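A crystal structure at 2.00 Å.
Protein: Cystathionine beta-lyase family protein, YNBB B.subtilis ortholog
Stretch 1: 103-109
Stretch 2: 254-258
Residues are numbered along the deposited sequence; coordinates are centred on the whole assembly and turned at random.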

# COMPACT_ATOMS: atom_id res chain seq x y z
N HIS D 103 -6.99 -14.23 17.73
CA HIS D 103 -7.71 -13.00 17.97
C HIS D 103 -9.14 -13.19 17.51
O HIS D 103 -10.06 -12.83 18.24
CB HIS D 103 -7.03 -11.87 17.20
CG HIS D 103 -7.57 -10.50 17.45
ND1 HIS D 103 -7.00 -9.37 16.90
CD2 HIS D 103 -8.61 -10.06 18.20
CE1 HIS D 103 -7.69 -8.31 17.26
NE2 HIS D 103 -8.67 -8.70 18.07
N ALA D 104 -9.34 -13.74 16.32
CA ALA D 104 -10.70 -13.97 15.79
C ALA D 104 -11.49 -14.95 16.67
O ALA D 104 -12.66 -14.70 16.99
CB ALA D 104 -10.65 -14.49 14.38
N ILE D 105 -10.83 -16.02 17.11
CA ILE D 105 -11.44 -17.02 17.97
C ILE D 105 -11.79 -16.41 19.32
O ILE D 105 -12.94 -16.47 19.76
CB ILE D 105 -10.53 -18.28 18.14
CG1 ILE D 105 -10.44 -19.06 16.80
CG2 ILE D 105 -11.06 -19.21 19.28
CD1 ILE D 105 -9.27 -19.93 16.71
N GLY D 106 -10.83 -15.74 19.93
CA GLY D 106 -11.06 -15.01 21.18
C GLY D 106 -12.20 -14.00 21.14
O GLY D 106 -12.98 -13.92 22.08
N ALA D 107 -12.30 -13.23 20.06
CA ALA D 107 -13.34 -12.23 19.92
C ALA D 107 -14.72 -12.92 19.85
O ALA D 107 -15.71 -12.42 20.38
CB ALA D 107 -13.09 -11.37 18.67
N ALA D 108 -14.79 -14.06 19.16
CA ALA D 108 -16.03 -14.83 19.05
C ALA D 108 -16.47 -15.32 20.44
O ALA D 108 -17.64 -15.26 20.76
CB ALA D 108 -15.90 -15.98 18.07
N LEU D 109 -15.51 -15.73 21.28
CA LEU D 109 -15.81 -16.18 22.62
C LEU D 109 -16.18 -15.03 23.55
O LEU D 109 -17.27 -15.04 24.13
CB LEU D 109 -14.65 -16.99 23.19
CG LEU D 109 -14.30 -18.27 22.38
CD1 LEU D 109 -12.92 -18.85 22.83
CD2 LEU D 109 -15.45 -19.26 22.49
N GLY D 254 -5.01 -10.92 9.04
CA GLY D 254 -6.47 -10.86 9.28
C GLY D 254 -7.13 -12.16 9.69
O GLY D 254 -6.48 -13.18 9.92
N GLY D 255 -8.46 -12.08 9.82
CA GLY D 255 -9.25 -13.19 10.34
C GLY D 255 -10.71 -13.02 9.94
O GLY D 255 -11.09 -11.97 9.40
N TYR D 256 -11.51 -14.04 10.22
CA TYR D 256 -12.91 -14.01 9.94
C TYR D 256 -13.71 -14.63 11.09
O TYR D 256 -13.19 -15.45 11.85
CB TYR D 256 -13.22 -14.70 8.60
CG TYR D 256 -13.13 -16.22 8.63
CD1 TYR D 256 -11.92 -16.86 8.36
CD2 TYR D 256 -14.25 -17.00 8.95
CE1 TYR D 256 -11.84 -18.25 8.43
CE2 TYR D 256 -14.16 -18.39 9.03
CZ TYR D 256 -12.95 -19.01 8.74
OH TYR D 256 -12.80 -20.38 8.79
N ILE D 257 -14.94 -14.15 11.23
CA ILE D 257 -15.95 -14.72 12.08
C ILE D 257 -17.21 -14.84 11.23
O ILE D 257 -17.52 -13.94 10.48
CB ILE D 257 -16.23 -13.87 13.31
CG1 ILE D 257 -14.99 -13.76 14.15
CG2 ILE D 257 -17.48 -14.50 14.12
CD1 ILE D 257 -15.12 -12.90 15.41
N ALA D 258 -17.89 -15.97 11.31
CA ALA D 258 -19.07 -16.24 10.50
C ALA D 258 -20.08 -17.03 11.30
O ALA D 258 -19.74 -17.89 12.12
CB ALA D 258 -18.73 -16.99 9.23

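What holds the centre of this contact together? A single large side chain, that of Ile 257, reaches from the strand to the helix and meets three alanines there. Its CA-to-CB bond points toward the helix, and with chi1 near -61° (m) and chi2 near 179° (t) the chain extends so that its CD1 methyl lies among them. Ile 257 CD1 is 4.1 Å from Ala 107 CB and also 4.1 Å from Ala 108 CB, while Ile 257 CG1 lies 4.4 Å from Ala 104 CB. These are ordinary van der Waals distances between apolar groups, and all three alanines direct their CA-to-CB bonds toward the strand.

Why does one methyl reach the backbone as well as the side chains? Alanine carries nothing beyond CB, so the helix surface here is low and its main chain remains accessible. Ile 257 CD1 comes within 3.4 Å of Ala 104 O and 3.9 Å of Ala 108 N. Those two backbone atoms are themselves partners in the helix, where Ala 108 N donates to Ala 104 O at 3.1 Å. The methyl thus packs beside a turn whose polar groups are already paired, and its approach to them is one of packing.

How does the strand come so close at Gly 255? The nearest CA atoms across the contact belong to Ala 104 and Gly 255, 5.7 Å apart, and the closest atoms of this pair are Ala 104 CB and Gly 255 CA at 4.5 Å. A CB placed ideally on Gly 255 would point toward the helix and lie 3.2 Å from Ala 104 CB, a tight fit. The absence of a side chain leaves that space free. The helix and strand axes approach to 7.9 Å, and their N-to-C directions differ by 32°, so the two run roughly the same way as they pass.

What lies at the polar edge? Here the strand offers backbone: Tyr 256 O is 3.7 Å from Ala 104 CB, a contact between a carbonyl and a methyl. The CA-to-CB bond of Tyr 256 points away from the helix, and its OH is hydrogen-bonded elsewhere in the structure. No hydrogen bond crosses between the stretches. With 176 Å² buried in total over both sides, this is a small contact that rests on close packing, with Ile 257 and Ala 104 contributing the largest covered areas.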